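Local coordinates for acetyl-CoA acetyltransferase A (Ascaris suum, PDB 6BJA) that catalyses acetyl transfer between acetyl-CoA molecules as a coenzyme A-binding thiolase, through an acyl-thioester intermediate on an active-site cysteine, at the interface of chains A and B. Coordinates in Å, arbitrary orientation; residue numbers count along the deposited sequence, not the author numbering. Chains: chain A/B, Acetyl-CoA acetyltransferase A.

Contact 1: the interface of chains A and B. Residues chain A 104, 107-108, 110-111, 113; chain B 104, 107-108, 110-111, 285.
Two copies of helix 97-110, one from each chain, meet around the two-fold axis relating chains A and B, an interface of the kind that pairs thiolase subunits; the residue just past each helix end, A:Val111 or B:Val111, presses on the partner. The glutamine at the centre shows the logic. A:Gln107 sets CG anti to the backbone N (chi1 -164°) and runs on extended, so its chain aims at its twin. CB of A:Gln107 lies 4.0 Å from the amide oxygen OE1 of B:Gln107. CG of A:Gln107 rests 3.8 Å from the methyl CG1 of B:Val111. CD lies near that same methyl, and at the tip NE2 also lies against it. OE1 of A:Gln107 comes within 3.3 Å of OE1 of B:Gln107, tip to tip, with the amide planes 83° apart. Two carbonyl oxygens facing each other would repel, but each has a water partner: OE1 of A:Gln107 and the backbone O of B:Met104 share one water, and the symmetric pair shares another. Glutamine suits this place because its aliphatic stem packs on valine while its amide oxygen takes water.

The valines cross at about a right angle, CB of A:Val111 lying 3.9 Å from CG2 of B:Val111; compact and beta-branched, they pack against each other across the axis. Where the axis passes the methionines, the flexible thioethers also cross at right angles, each chain bent at chi3, and CE of A:Met104 touches CE of B:Met104 at 3.5 Å.

Towards the edge of the patch, CD2 of A:Tyr113 lies against NE2 of B:Gln107. A:Tyr113 turns its ring broadside to the tip of B:Tyr285, which projects from strand 280-289, in an edge-to-face pair with planes 67° apart. The phenol OH of B:Tyr285 receives a weak hydrogen bond from NE2 of B:Gln107 within its own chain. That OH of B:Tyr285 stands 3.4 Å above the ring plane of A:Tyr113, over the ring's centre.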
# COMPACT_ATOMS: atom_id res chain seq x y z
N MET A 104 -18.24 21.82 -25.40
CA MET A 104 -17.12 22.75 -25.45
C MET A 104 -16.61 22.91 -26.87
O MET A 104 -16.24 24.00 -27.29
CB MET A 104 -15.98 22.30 -24.55
CG MET A 104 -16.27 22.46 -23.06
SD MET A 104 -15.02 21.68 -22.01
CE MET A 104 -13.54 22.64 -22.42
N GLN A 107 -19.09 25.01 -28.73
CA GLN A 107 -18.96 26.41 -28.34
C GLN A 107 -17.75 27.08 -28.98
O GLN A 107 -17.83 28.22 -29.45
CB GLN A 107 -18.88 26.53 -26.82
CG GLN A 107 -19.14 27.94 -26.32
CD GLN A 107 -19.13 28.03 -24.79
OE1 GLN A 107 -18.07 28.16 -24.18
NE2 GLN A 107 -20.31 27.95 -24.18
N ALA A 108 -16.61 26.40 -28.99
CA ALA A 108 -15.40 26.94 -29.61
C ALA A 108 -15.65 27.33 -31.06
O ALA A 108 -15.11 28.31 -31.57
CB ALA A 108 -14.28 25.94 -29.52
N GLN A 110 -18.85 27.86 -32.37
CA GLN A 110 -19.91 28.85 -32.37
C GLN A 110 -19.36 30.26 -32.22
O GLN A 110 -19.83 31.19 -32.87
CB GLN A 110 -20.90 28.58 -31.24
CG GLN A 110 -21.77 27.38 -31.49
CD GLN A 110 -22.62 27.00 -30.29
OE1 GLN A 110 -22.31 27.35 -29.14
NE2 GLN A 110 -23.72 26.31 -30.56
N VAL A 111 -18.33 30.40 -31.39
CA VAL A 111 -17.82 31.71 -31.02
C VAL A 111 -16.77 32.18 -32.04
O VAL A 111 -16.29 33.32 -31.96
CB VAL A 111 -17.23 31.68 -29.59
CG1 VAL A 111 -15.83 31.09 -29.56
CG2 VAL A 111 -17.23 33.08 -28.97
N TYR A 113 -13.74 30.92 -32.59
CA TYR A 113 -12.36 30.71 -32.16
C TYR A 113 -11.72 29.56 -32.92
O TYR A 113 -10.56 29.64 -33.34
CB TYR A 113 -12.31 30.43 -30.68
CG TYR A 113 -10.93 30.27 -30.10
CD1 TYR A 113 -9.93 31.21 -30.35
CD2 TYR A 113 -10.64 29.23 -29.23
CE1 TYR A 113 -8.69 31.08 -29.79
CE2 TYR A 113 -9.40 29.10 -28.67
CZ TYR A 113 -8.42 30.03 -28.96
OH TYR A 113 -7.18 29.90 -28.40
N MET B 104 -12.29 29.72 -20.49
CA MET B 104 -13.59 29.08 -20.70
C MET B 104 -14.72 29.97 -20.21
O MET B 104 -15.77 30.03 -20.83
CB MET B 104 -13.66 27.73 -19.99
CG MET B 104 -12.82 26.64 -20.66
SD MET B 104 -12.71 25.13 -19.67
CE MET B 104 -14.44 24.59 -19.63
N GLN B 107 -15.13 32.74 -22.69
CA GLN B 107 -15.79 32.25 -23.90
C GLN B 107 -17.30 32.07 -23.69
O GLN B 107 -18.10 32.43 -24.55
CB GLN B 107 -15.17 30.93 -24.35
CG GLN B 107 -15.53 30.56 -25.78
CD GLN B 107 -14.83 29.29 -26.25
OE1 GLN B 107 -15.31 28.18 -25.99
NE2 GLN B 107 -13.68 29.44 -26.92
N ALA B 108 -17.69 31.49 -22.55
CA ALA B 108 -19.10 31.30 -22.25
C ALA B 108 -19.87 32.62 -22.31
O ALA B 108 -21.02 32.67 -22.74
CB ALA B 108 -19.26 30.67 -20.89
N GLN B 110 -18.65 35.43 -23.99
CA GLN B 110 -18.49 35.96 -25.34
C GLN B 110 -19.57 35.43 -26.28
O GLN B 110 -20.07 36.17 -27.11
CB GLN B 110 -17.12 35.59 -25.90
CG GLN B 110 -15.99 36.35 -25.26
CD GLN B 110 -14.62 35.85 -25.68
OE1 GLN B 110 -14.45 34.70 -26.11
NE2 GLN B 110 -13.63 36.73 -25.58
N VAL B 111 -19.92 34.17 -26.11
CA VAL B 111 -20.81 33.49 -27.03
C VAL B 111 -22.28 33.73 -26.64
O VAL B 111 -23.19 33.31 -27.37
CB VAL B 111 -20.49 31.98 -27.09
CG1 VAL B 111 -21.09 31.22 -25.92
CG2 VAL B 111 -20.95 31.37 -28.41
N TYR B 285 -7.33 36.66 -25.47
CA TYR B 285 -6.52 35.56 -24.98
C TYR B 285 -5.92 34.81 -26.18
O TYR B 285 -6.40 34.94 -27.30
CB TYR B 285 -7.34 34.62 -24.10
CG TYR B 285 -8.46 33.94 -24.83
CD1 TYR B 285 -8.19 32.79 -25.54
CD2 TYR B 285 -9.75 34.44 -24.82
CE1 TYR B 285 -9.14 32.15 -26.21
CE2 TYR B 285 -10.75 33.77 -25.52
CZ TYR B 285 -10.41 32.63 -26.21
OH TYR B 285 -11.31 31.88 -26.94
O HOH W 1 -14.28 25.38 -25.90
O HOH W 2 -17.17 27.70 -21.36

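Contact 2: the interface of chains A and B. Residues chain A 94, 150-157, 385-386; chain B 67-71, 75.
The loop 67-71 of chain B docks on chain A, and B:Gln70 buries the most surface in the patch (109 Å²). Its CG is anti to the carbonyl carbon (chi1 -71°) and the chain is extended beyond it, so NE2 of B:Gln70 gives a hydrogen bond to the backbone O of A:Gly152 (2.8 Å); the acceptor O lies in the amide plane of B:Gln70, while NE2 stands above the carbonyl plane of A:Gly152. CG1 of A:Val94 lies against the amide end and CG2 against CB, the two side chains crossing at about a right angle. At the root of the side chain, the backbone N of B:Gln70 donates to the hydroxyl OG of A:Ser156 (2.8 Å).

Beside it, the carboxylate of A:Asp151 grips the glycine-rich loop: OD2 uses its syn lone pair for N of B:Gly67 (2.8 Å, 175° at H), while OD1 takes N of B:Gly69 (2.9 Å) from above its plane. NE of A:Arg150 then binds O of B:Gly67 (2.9 Å), pairing a likely positive charge with a carbonyl. Glycines allow the loop its positive phi angles and close approach.

In the second shell, NE2 of B:Gln75 holds the loop's shape by donating to O of B:Leu68 and O of B:Gln70. A water joins OE1 of B:Gln70 (2.7 Å) to N of A:Ser156, and A:Asp155 OD1 accepts from N of A:Ile157 (2.7 Å), steadying the turn. The site thus docks the loop preceding helix 72-79 of chain B onto helix 147-153 and strand 154-155 of chain A.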
# COMPACT_ATOMS: atom_id res chain seq x y z
N VAL A 94 -17.91 14.09 -14.23
CA VAL A 94 -18.30 12.71 -13.90
C VAL A 94 -18.92 12.08 -15.15
O VAL A 94 -18.28 12.15 -16.22
CB VAL A 94 -19.23 12.63 -12.69
CG1 VAL A 94 -19.00 11.28 -12.00
CG2 VAL A 94 -18.93 13.75 -11.72
N ARG A 150 -14.34 6.25 -4.51
CA ARG A 150 -14.18 7.60 -4.03
C ARG A 150 -14.34 8.66 -5.13
O ARG A 150 -14.99 9.68 -4.91
CB ARG A 150 -12.83 7.74 -3.36
CG ARG A 150 -12.45 9.15 -2.98
CD ARG A 150 -13.40 9.76 -1.97
NE ARG A 150 -12.90 11.07 -1.57
CZ ARG A 150 -13.65 12.09 -1.15
NH1 ARG A 150 -14.97 11.99 -1.08
NH2 ARG A 150 -13.06 13.22 -0.81
N ASP A 151 -13.75 8.42 -6.30
CA ASP A 151 -13.75 9.43 -7.35
C ASP A 151 -14.75 9.15 -8.48
O ASP A 151 -14.95 9.98 -9.35
CB ASP A 151 -12.33 9.55 -7.93
CG ASP A 151 -11.30 10.12 -6.93
OD1 ASP A 151 -11.71 10.76 -5.94
OD2 ASP A 151 -10.08 9.93 -7.16
N GLY A 152 -15.37 7.97 -8.46
CA GLY A 152 -16.28 7.58 -9.53
C GLY A 152 -17.73 7.38 -9.14
O GLY A 152 -18.61 8.04 -9.70
N LEU A 153 -17.99 6.50 -8.18
CA LEU A 153 -19.35 5.96 -7.97
C LEU A 153 -20.08 6.50 -6.75
O LEU A 153 -21.29 6.34 -6.65
CB LEU A 153 -19.29 4.44 -7.89
CG LEU A 153 -18.66 3.76 -9.11
CD1 LEU A 153 -18.58 2.26 -8.93
CD2 LEU A 153 -19.43 4.09 -10.35
N MET A 154 -19.34 7.11 -5.83
CA MET A 154 -19.91 7.71 -4.63
C MET A 154 -20.24 9.17 -4.87
O MET A 154 -19.41 9.94 -5.35
CB MET A 154 -18.94 7.61 -3.46
CG MET A 154 -18.69 6.21 -2.95
SD MET A 154 -20.07 5.64 -1.92
CE MET A 154 -20.00 6.74 -0.53
N ASP A 155 -21.44 9.60 -4.49
CA ASP A 155 -21.71 11.02 -4.51
C ASP A 155 -20.94 11.66 -3.37
O ASP A 155 -21.01 11.19 -2.24
CB ASP A 155 -23.20 11.31 -4.36
CG ASP A 155 -23.47 12.79 -4.40
OD1 ASP A 155 -23.31 13.46 -3.37
OD2 ASP A 155 -23.79 13.30 -5.50
N SER A 156 -20.23 12.74 -3.67
CA SER A 156 -19.32 13.34 -2.70
C SER A 156 -19.97 14.37 -1.82
O SER A 156 -19.30 14.92 -0.94
CB SER A 156 -18.15 13.98 -3.42
OG SER A 156 -17.49 12.99 -4.16
N ILE A 157 -21.22 14.69 -2.09
CA ILE A 157 -21.94 15.68 -1.30
C ILE A 157 -22.82 14.95 -0.29
O ILE A 157 -22.86 15.34 0.88
CB ILE A 157 -22.75 16.64 -2.19
CG1 ILE A 157 -21.79 17.61 -2.90
CG2 ILE A 157 -23.76 17.44 -1.39
CD1 ILE A 157 -21.74 17.48 -4.35
N GLY A 385 -23.37 12.21 -11.42
CA GLY A 385 -23.23 12.35 -9.99
C GLY A 385 -22.97 13.81 -9.65
O GLY A 385 -22.19 14.49 -10.32
N GLY A 386 -23.65 14.27 -8.61
CA GLY A 386 -23.62 15.67 -8.21
C GLY A 386 -24.87 16.44 -8.56
O GLY A 386 -25.07 17.56 -8.09
N GLY B 67 -8.48 11.14 -5.17
CA GLY B 67 -8.93 11.02 -3.79
C GLY B 67 -9.84 12.13 -3.36
O GLY B 67 -10.30 12.14 -2.21
N LEU B 68 -10.10 13.09 -4.24
CA LEU B 68 -10.85 14.28 -3.84
C LEU B 68 -12.36 14.16 -4.02
O LEU B 68 -13.10 15.05 -3.61
CB LEU B 68 -10.36 15.49 -4.63
CG LEU B 68 -8.85 15.66 -4.59
CD1 LEU B 68 -8.49 17.00 -5.20
CD2 LEU B 68 -8.31 15.54 -3.17
N GLY B 69 -12.80 13.09 -4.66
CA GLY B 69 -14.22 12.87 -4.85
C GLY B 69 -14.67 13.20 -6.26
O GLY B 69 -13.86 13.49 -7.13
N GLN B 70 -15.97 13.07 -6.51
CA GLN B 70 -16.53 13.47 -7.80
C GLN B 70 -16.38 14.96 -8.04
O GLN B 70 -16.70 15.75 -7.17
CB GLN B 70 -18.02 13.12 -7.87
CG GLN B 70 -18.32 11.65 -7.96
CD GLN B 70 -19.80 11.35 -8.11
OE1 GLN B 70 -20.66 12.18 -7.81
NE2 GLN B 70 -20.10 10.16 -8.60
N ASN B 71 -15.93 15.31 -9.25
CA ASN B 71 -15.99 16.68 -9.80
C ASN B 71 -15.90 17.78 -8.76
O ASN B 71 -16.92 18.33 -8.34
CB ASN B 71 -17.29 16.80 -10.62
CG ASN B 71 -17.43 18.14 -11.33
OD1 ASN B 71 -16.50 18.95 -11.42
ND2 ASN B 71 -18.63 18.38 -11.86
N GLN B 75 -18.58 20.18 -5.86
CA GLN B 75 -18.46 20.23 -4.41
C GLN B 75 -18.24 21.67 -3.96
O GLN B 75 -18.87 22.13 -3.02
CB GLN B 75 -17.32 19.35 -3.93
CG GLN B 75 -17.48 17.87 -4.21
CD GLN B 75 -16.35 17.08 -3.63
OE1 GLN B 75 -16.06 17.17 -2.43
NE2 GLN B 75 -15.67 16.31 -4.47
O HOH W 3 -20.60 16.66 -9.98
O HOH W 4 -20.99 14.27 -6.19
O HOH W 5 -14.10 12.48 -10.10

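Contact 1 and contact 2 belong to the same two-fold symmetric A/B interface, their centres about 27 Å apart. They share no residue, but A:Val94 of contact 2 comes shortly before helix 97-110, which supplies much of contact 1; the intervening stretch holds A:Cys95, the catalytic nucleophile, here oxidised to S-hydroxycysteine. Contact 1 straddles the symmetry axis, largely through packing and water, whereas contact 2 is an off-axis, hydrogen-bonded docking that recurs with the chains exchanged. Contact 2 centres about 12 Å from A:Cys383, against about 23 Å for contact 1, so pairing of subunits may help shape the surroundings of the catalytic centre.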